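Pentafunctional AROM polypeptide (Schizosaccharomyces pombe, PDB 5SWV) carries five activities of the shikimate pathway, the fragment described here comprising its 3-dehydroquinate dehydratase and shikimate dehydrogenase parts. Local coordinates at residues Met101-Met105 with Ile125-Lys130; Pro251-Phe257 with Pro280-Phe286; Ser397-Leu401 with Glu434-Val438. The contacts are given in a common frame with arbitrary orientation. Residue numbers count along the deposited sequence, not the author numbering.

Contact 1 of 3, residues Met101-Met105 with Ile125-Lys130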
# COMPACT_ATOMS: atom_id res chain seq x y z
N MET A 101 8.35 -22.28 11.36
CA MET A 101 9.03 -21.41 10.41
C MET A 101 9.15 -22.06 9.03
O MET A 101 8.98 -21.39 8.02
CB MET A 101 10.40 -20.97 10.96
CG MET A 101 10.30 -19.99 12.12
SD MET A 101 11.88 -19.44 12.81
CE MET A 101 12.35 -20.80 13.86
N LEU A 102 9.41 -23.36 9.00
CA LEU A 102 9.42 -24.11 7.75
C LEU A 102 8.09 -24.03 7.02
O LEU A 102 8.03 -23.88 5.80
CB LEU A 102 9.74 -25.57 8.01
CG LEU A 102 11.20 -25.87 8.34
CD1 LEU A 102 11.38 -27.33 8.77
CD2 LEU A 102 12.12 -25.53 7.18
N SER A 103 7.01 -24.17 7.79
CA SER A 103 5.67 -24.06 7.23
C SER A 103 5.40 -22.69 6.59
O SER A 103 4.79 -22.59 5.51
CB SER A 103 4.64 -24.36 8.32
OG SER A 103 3.39 -23.85 7.96
N ALA A 104 5.86 -21.64 7.27
CA ALA A 104 5.70 -20.28 6.81
C ALA A 104 6.37 -20.02 5.47
O ALA A 104 5.87 -19.26 4.64
CB ALA A 104 6.24 -19.31 7.84
N MET A 105 7.52 -20.65 5.27
CA MET A 105 8.26 -20.53 4.02
C MET A 105 7.54 -21.32 2.94
O MET A 105 7.45 -20.88 1.79
CB MET A 105 9.73 -20.95 4.21
CG MET A 105 10.46 -20.02 5.18
SD MET A 105 12.14 -20.36 5.75
CE MET A 105 12.24 -22.14 5.71
N ILE A 125 19.10 -25.54 8.63
CA ILE A 125 17.94 -26.21 8.06
C ILE A 125 16.91 -25.20 7.54
O ILE A 125 16.35 -25.39 6.46
CB ILE A 125 17.29 -27.14 9.08
CG1 ILE A 125 18.18 -28.36 9.31
CG2 ILE A 125 15.91 -27.59 8.63
CD1 ILE A 125 17.89 -29.11 10.59
N LEU A 126 16.66 -24.14 8.30
CA LEU A 126 15.73 -23.10 7.85
C LEU A 126 16.30 -22.38 6.65
O LEU A 126 15.57 -22.08 5.71
CB LEU A 126 15.41 -22.10 8.95
CG LEU A 126 14.67 -22.64 10.18
CD1 LEU A 126 14.75 -21.65 11.35
CD2 LEU A 126 13.22 -22.98 9.85
N TYR A 127 17.60 -22.10 6.67
CA TYR A 127 18.27 -21.48 5.52
C TYR A 127 18.17 -22.36 4.27
O TYR A 127 17.76 -21.89 3.21
CB TYR A 127 19.74 -21.17 5.85
CG TYR A 127 20.55 -20.69 4.68
CD1 TYR A 127 20.44 -19.39 4.22
CD2 TYR A 127 21.43 -21.55 4.02
CE1 TYR A 127 21.18 -18.95 3.14
CE2 TYR A 127 22.18 -21.12 2.93
CZ TYR A 127 22.04 -19.82 2.50
OH TYR A 127 22.76 -19.37 1.43
N GLN A 128 18.50 -23.64 4.40
CA GLN A 128 18.40 -24.58 3.28
C GLN A 128 16.99 -24.62 2.65
O GLN A 128 16.88 -24.84 1.46
CB GLN A 128 18.86 -26.00 3.67
CG GLN A 128 20.33 -26.15 4.08
CD GLN A 128 21.35 -25.64 3.05
OE1 GLN A 128 21.12 -25.71 1.85
NE2 GLN A 128 22.47 -25.13 3.53
N HIS A 129 15.93 -24.38 3.42
CA HIS A 129 14.56 -24.45 2.90
C HIS A 129 13.93 -23.10 2.60
O HIS A 129 12.74 -23.03 2.34
CB HIS A 129 13.68 -25.22 3.87
CG HIS A 129 14.08 -26.66 4.02
ND1 HIS A 129 15.24 -27.05 4.67
CD2 HIS A 129 13.49 -27.80 3.58
CE1 HIS A 129 15.34 -28.36 4.62
NE2 HIS A 129 14.30 -28.84 3.97
N LYS A 130 14.71 -22.02 2.57
CA LYS A 130 14.10 -20.70 2.52
C LYS A 130 13.31 -20.42 1.26
O LYS A 130 12.26 -19.80 1.34
CB LYS A 130 15.12 -19.59 2.77
CG LYS A 130 16.13 -19.32 1.67
CD LYS A 130 17.35 -18.63 2.26
CE LYS A 130 18.12 -17.75 1.29
NZ LYS A 130 18.74 -16.63 2.07
O HOH W 1 9.39 -19.50 0.51
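Two neighbouring helices meet here through flexible methionines and branched leucines, with Leu126 set against Met101, Leu102 and Met105. Met101 (chi1 m, chi2 t, chi3 m) runs out from its helix and brings CE to 3.6 Å from Leu126 CD1. One residue on, Leu102 adopts the mt rotamer; its CA-CB bond points sideways, yet the branched end swings in, placing CG 3.8 Å from Leu126 CD2 and CD2 3.7 Å from His129 CB. Leu126 is mt as well, so its methyls reach across the gap to all three partners. Met105 starts m and t, but its chi3 of -29° lies between wells and tucks the methyl against the backbone at the end of helix 120-128: CE is 3.3 Å from Leu126 O and 3.5 Å from His129 O, while SD rests 3.8 Å from Lys130 CA. His129, the first residue to leave helical phi/psi, turns its ring back so that ND1 donates to Ile125 O at 2.7 Å. No direct hydrogen bond joins the segments; instead a water donates to Met105 O (2.7 Å) and Lys130 O (3.0 Å). The CA-CB bond of Lys130 points away, and its NZ forms a salt bridge with Asp166. Beneath the pair, Met101, Met105 and Leu126 touch strand 111-115 at Val112 or Val114, the packing of successive outer helices on the strands of the TIM barrel of a type I dehydroquinase.

Contact 2 of 3, residues Pro251-Phe257 with Pro280-Phe286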
# COMPACT_ATOMS: atom_id res chain seq x y z
N PRO A 251 9.70 20.17 5.94
CA PRO A 251 8.43 20.64 5.39
C PRO A 251 8.49 20.88 3.91
O PRO A 251 9.47 21.43 3.42
CB PRO A 251 8.21 21.99 6.09
CG PRO A 251 8.94 21.87 7.36
CD PRO A 251 10.12 20.99 7.10
N GLU A 252 7.40 20.57 3.24
CA GLU A 252 7.32 20.56 1.79
C GLU A 252 6.00 21.19 1.37
O GLU A 252 4.98 21.04 2.07
CB GLU A 252 7.49 19.14 1.24
CG GLU A 252 8.95 18.73 1.02
CD GLU A 252 9.16 17.22 0.86
OE1 GLU A 252 8.45 16.58 0.06
OE2 GLU A 252 10.05 16.65 1.54
N LYS A 253 6.05 21.93 0.27
CA LYS A 253 4.88 22.56 -0.29
C LYS A 253 4.35 21.74 -1.47
O LYS A 253 5.08 21.45 -2.41
CB LYS A 253 5.21 23.97 -0.76
CG LYS A 253 5.72 24.87 0.33
CD LYS A 253 5.12 26.27 0.23
CE LYS A 253 5.72 27.23 1.24
NZ LYS A 253 7.01 27.77 0.73
N PHE A 254 3.08 21.36 -1.38
CA PHE A 254 2.36 20.64 -2.44
C PHE A 254 1.30 21.55 -3.05
O PHE A 254 0.82 22.48 -2.42
CB PHE A 254 1.73 19.36 -1.89
CG PHE A 254 2.75 18.31 -1.51
CD1 PHE A 254 3.31 18.30 -0.24
CD2 PHE A 254 3.17 17.36 -2.43
CE1 PHE A 254 4.28 17.35 0.10
CE2 PHE A 254 4.11 16.39 -2.09
CZ PHE A 254 4.67 16.39 -0.83
N PHE A 255 0.95 21.26 -4.30
CA PHE A 255 0.11 22.15 -5.09
C PHE A 255 -0.89 21.40 -5.99
O PHE A 255 -0.78 20.21 -6.18
CB PHE A 255 0.99 23.07 -5.93
CG PHE A 255 1.86 23.99 -5.12
CD1 PHE A 255 1.38 25.22 -4.69
CD2 PHE A 255 3.15 23.63 -4.78
CE1 PHE A 255 2.17 26.07 -3.92
CE2 PHE A 255 3.96 24.48 -4.02
CZ PHE A 255 3.47 25.70 -3.59
N LEU A 256 -1.87 22.14 -6.49
CA LEU A 256 -2.78 21.68 -7.53
C LEU A 256 -2.73 22.70 -8.66
O LEU A 256 -2.95 23.88 -8.42
CB LEU A 256 -4.20 21.58 -7.00
CG LEU A 256 -5.30 21.16 -8.00
CD1 LEU A 256 -5.02 19.80 -8.62
CD2 LEU A 256 -6.68 21.18 -7.36
N PHE A 257 -2.41 22.26 -9.87
CA PHE A 257 -2.43 23.12 -11.04
C PHE A 257 -3.67 22.82 -11.86
O PHE A 257 -4.09 21.66 -11.95
CB PHE A 257 -1.21 22.87 -11.89
CG PHE A 257 0.10 23.01 -11.17
CD1 PHE A 257 0.33 24.05 -10.26
CD2 PHE A 257 1.15 22.13 -11.43
CE1 PHE A 257 1.56 24.18 -9.63
CE2 PHE A 257 2.38 22.25 -10.81
CZ PHE A 257 2.59 23.27 -9.91
N PRO A 280 4.36 17.65 8.31
CA PRO A 280 4.29 19.11 8.44
C PRO A 280 4.02 19.83 7.14
O PRO A 280 4.37 21.00 7.02
CB PRO A 280 5.71 19.44 8.88
CG PRO A 280 6.54 18.50 8.05
CD PRO A 280 5.70 17.25 7.82
N HIS A 281 3.42 19.17 6.15
CA HIS A 281 3.39 19.71 4.79
C HIS A 281 2.19 20.65 4.63
O HIS A 281 1.33 20.73 5.50
CB HIS A 281 3.35 18.56 3.77
CG HIS A 281 4.47 17.56 3.89
ND1 HIS A 281 5.79 17.92 4.05
CD2 HIS A 281 4.46 16.21 3.83
CE1 HIS A 281 6.55 16.83 4.10
NE2 HIS A 281 5.76 15.78 3.97
N THR A 282 2.17 21.39 3.53
CA THR A 282 0.98 22.14 3.12
C THR A 282 0.59 21.76 1.70
O THR A 282 1.45 21.33 0.93
CB THR A 282 1.22 23.65 3.17
OG1 THR A 282 2.39 23.97 2.42
CG2 THR A 282 1.41 24.10 4.60
N TYR A 283 -0.70 21.91 1.35
CA TYR A 283 -1.20 21.70 -0.02
C TYR A 283 -2.11 22.86 -0.42
O TYR A 283 -3.05 23.18 0.30
CB TYR A 283 -1.97 20.38 -0.11
CG TYR A 283 -2.37 19.85 -1.51
CD1 TYR A 283 -3.36 20.46 -2.27
CD2 TYR A 283 -1.80 18.68 -2.01
CE1 TYR A 283 -3.74 19.94 -3.51
CE2 TYR A 283 -2.18 18.16 -3.24
CZ TYR A 283 -3.14 18.78 -3.98
OH TYR A 283 -3.50 18.25 -5.19
N GLU A 284 -1.84 23.46 -1.58
CA GLU A 284 -2.54 24.67 -2.03
C GLU A 284 -2.97 24.60 -3.49
O GLU A 284 -2.18 24.27 -4.37
CB GLU A 284 -1.61 25.89 -1.91
CG GLU A 284 -1.30 26.32 -0.49
CD GLU A 284 0.05 27.00 -0.36
OE1 GLU A 284 0.06 28.15 0.12
OE2 GLU A 284 1.11 26.38 -0.71
N ALA A 285 -4.21 24.99 -3.75
CA ALA A 285 -4.60 25.37 -5.10
C ALA A 285 -3.69 26.51 -5.62
O ALA A 285 -3.42 27.46 -4.89
CB ALA A 285 -6.06 25.80 -5.13
N PHE A 286 -3.20 26.38 -6.84
CA PHE A 286 -2.40 27.41 -7.49
C PHE A 286 -2.88 27.56 -8.94
O PHE A 286 -2.27 27.04 -9.88
CB PHE A 286 -0.91 27.08 -7.42
CG PHE A 286 -0.02 28.23 -7.79
CD1 PHE A 286 0.28 29.23 -6.86
CD2 PHE A 286 0.50 28.34 -9.08
CE1 PHE A 286 1.09 30.31 -7.21
CE2 PHE A 286 1.31 29.41 -9.42
CZ PHE A 286 1.60 30.40 -8.49
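Five well-formed backbone hydrogen bonds run between 251-257 and 280-286, alternating in direction. Thr282 N donates to Glu252 O (3.2 Å), Phe254 N to Thr282 O (2.8 Å), Glu284 N to Phe254 O (3.0 Å), Leu256 N to Glu284 O (3.0 Å) and Phe286 N to Leu256 O (3.0 Å). Glu252, Phe254 and Leu256 thus supply every N and O of the first segment used in these five bonds, as expected for parallel strands; the short strand axes lie 4.5 Å apart at 22°. Weaker CA-H...O contacts add to these, Tyr283 CA to Phe254 O and Phe255 CA to Glu284 O, both 3.2 Å. At the N-terminal ends of the two segments, Glu252 N makes a weak hydrogen bond to His281 ND1 (3.2 Å). The two strands are the first and last elements of a beta-alpha-beta unit whose helix, 266-277, makes the crossover in the substrate-binding domain of shikimate dehydrogenase. On the face bearing Phe254, Leu256 and Tyr283, the Tyr283 ring leans toward the first strand: its CD2 is 3.6 Å from Phe254 CB, its CE1 3.9 Å from Leu256 CB, and its hydroxyl bonds to Asn307. The edge of Phe254 meets the face of His281, ring centroids 5.4 Å apart and planes at 65°, and helix 266-277 covers this face through Tyr274. On the other face, which carries Phe255 and Glu284, Phe255 CD1 touches Phe286 CB at 4.0 Å and Phe255 CE1 lies 3.4 Å from Glu284 OE2, while Val297 of helix 295-298 packs on Phe255, Phe257 and Phe286.

Contact 3 of 3, residues Ser397-Leu401 with Glu434-Val438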
# COMPACT_ATOMS: atom_id res chain seq x y z
N SER A 397 -11.27 -11.53 -17.56
CA SER A 397 -10.95 -12.21 -18.83
C SER A 397 -11.86 -11.85 -20.00
O SER A 397 -11.50 -12.10 -21.14
CB SER A 397 -10.92 -13.73 -18.65
OG SER A 397 -12.17 -14.16 -18.17
N ARG A 398 -13.05 -11.29 -19.74
CA ARG A 398 -13.88 -10.72 -20.80
C ARG A 398 -14.35 -9.34 -20.38
O ARG A 398 -15.16 -9.20 -19.48
CB ARG A 398 -15.07 -11.61 -21.12
CG ARG A 398 -14.72 -13.09 -21.26
CD ARG A 398 -15.79 -13.90 -21.96
NE ARG A 398 -15.74 -13.60 -23.39
CZ ARG A 398 -16.04 -14.44 -24.39
NH1 ARG A 398 -15.94 -14.01 -25.64
NH2 ARG A 398 -16.42 -15.70 -24.16
N ILE A 399 -13.82 -8.32 -21.04
CA ILE A 399 -14.13 -6.94 -20.75
C ILE A 399 -15.11 -6.46 -21.82
O ILE A 399 -14.71 -6.13 -22.94
CB ILE A 399 -12.84 -6.08 -20.75
CG1 ILE A 399 -11.80 -6.66 -19.78
CG2 ILE A 399 -13.14 -4.65 -20.35
CD1 ILE A 399 -10.39 -6.13 -19.96
N TYR A 400 -16.41 -6.44 -21.47
CA TYR A 400 -17.45 -5.96 -22.39
C TYR A 400 -17.45 -4.44 -22.45
O TYR A 400 -17.26 -3.77 -21.42
CB TYR A 400 -18.83 -6.54 -22.02
CG TYR A 400 -18.91 -8.01 -22.35
CD1 TYR A 400 -18.49 -8.98 -21.42
CD2 TYR A 400 -19.32 -8.45 -23.60
CE1 TYR A 400 -18.52 -10.34 -21.73
CE2 TYR A 400 -19.36 -9.80 -23.92
CZ TYR A 400 -18.95 -10.75 -22.98
OH TYR A 400 -18.98 -12.10 -23.28
N LEU A 401 -17.66 -3.91 -23.65
CA LEU A 401 -17.58 -2.47 -23.89
C LEU A 401 -18.82 -1.97 -24.62
O LEU A 401 -19.12 -2.44 -25.72
CB LEU A 401 -16.34 -2.16 -24.70
CG LEU A 401 -16.07 -0.70 -25.06
CD1 LEU A 401 -16.00 0.20 -23.83
CD2 LEU A 401 -14.78 -0.58 -25.85
N GLU A 434 -25.72 -14.52 -26.93
CA GLU A 434 -24.39 -14.52 -26.32
C GLU A 434 -24.45 -13.86 -24.91
O GLU A 434 -23.88 -14.41 -23.95
CB GLU A 434 -23.37 -13.82 -27.26
CG GLU A 434 -21.90 -14.22 -27.07
CD GLU A 434 -21.11 -13.35 -26.08
OE1 GLU A 434 -21.68 -12.42 -25.47
OE2 GLU A 434 -19.89 -13.59 -25.89
N LEU A 435 -25.18 -12.75 -24.79
CA LEU A 435 -25.26 -11.93 -23.56
C LEU A 435 -26.16 -12.45 -22.44
O LEU A 435 -25.95 -12.10 -21.27
CB LEU A 435 -25.76 -10.51 -23.88
CG LEU A 435 -24.91 -9.58 -24.74
CD1 LEU A 435 -25.63 -8.25 -24.90
CD2 LEU A 435 -23.51 -9.37 -24.16
N SER A 436 -27.17 -13.23 -22.80
CA SER A 436 -28.11 -13.82 -21.83
C SER A 436 -27.39 -14.63 -20.75
O SER A 436 -27.71 -14.51 -19.56
CB SER A 436 -29.13 -14.72 -22.56
OG SER A 436 -28.49 -15.64 -23.42
N SER A 437 -26.40 -15.41 -21.17
CA SER A 437 -25.58 -16.23 -20.27
C SER A 437 -24.33 -15.51 -19.72
O SER A 437 -23.45 -16.17 -19.15
CB SER A 437 -25.17 -17.52 -20.99
OG SER A 437 -24.34 -17.23 -22.10
N VAL A 438 -24.25 -14.18 -19.85
CA VAL A 438 -23.10 -13.41 -19.34
C VAL A 438 -23.36 -12.85 -17.93
O VAL A 438 -24.06 -11.85 -17.75
CB VAL A 438 -22.71 -12.26 -20.29
CG1 VAL A 438 -21.55 -11.45 -19.72
CG2 VAL A 438 -22.31 -12.84 -21.64
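This is a small side-chain contact between a strand and the end of a helix in the Rossmann-type domain of the shikimate dehydrogenase part (parallel sheet, strand order 3-2-1-4-5-6), as in this family's nucleotide-binding domain. Tyr400, from strand 398-403, points at the 434-438 segment and donates from OH to Glu434 OE2 at 3.1 Å. The same oxygen lies 4.0 Å from Arg398 NH1, a long salt bridge in which the carboxylate sits over one face of the guanidinium, so charge alone links the two. Arg398 and Tyr400 both point toward the helix end, and Glu434 reaches back to both. Along the ring the contact turns apolar: Tyr400 CE1 is 3.8 Å from Val438 CG1, and Tyr400 CE2 is 4.2 Å from Leu435 CD2. Val438 lies just beyond helix 432-436, on the way into strand 440-445. Ile425 of strand 422-426 touches both Tyr400 and Leu435, and Leu376 of strand 374-378 also meets Tyr400, so the helix end packs over neighbouring strands of the sheet.

Overall arrangement
Following the chain from its N terminus, contact 1 closes first, bringing helix 120-128 back onto helix 94-106 after passing through strand 111-115 of the dehydroquinase barrel. Contact 2 comes next, closing the helical crossover that carries strand 253-257 to its parallel neighbour 282-285 at the edge of the mixed sheet. Contact 3 is last: helix 406-413 and strand 422-426 intervene before helix 432-436 returns to strand 398-403 in the parallel six-stranded sheet. The three lie in series, so none nests in or crosses another. Their centres are 44 to 47 Å apart and none touches another; contacts 1 and 2 flank the chain's centre on opposite sides. Each contact ties together parts of a different domain.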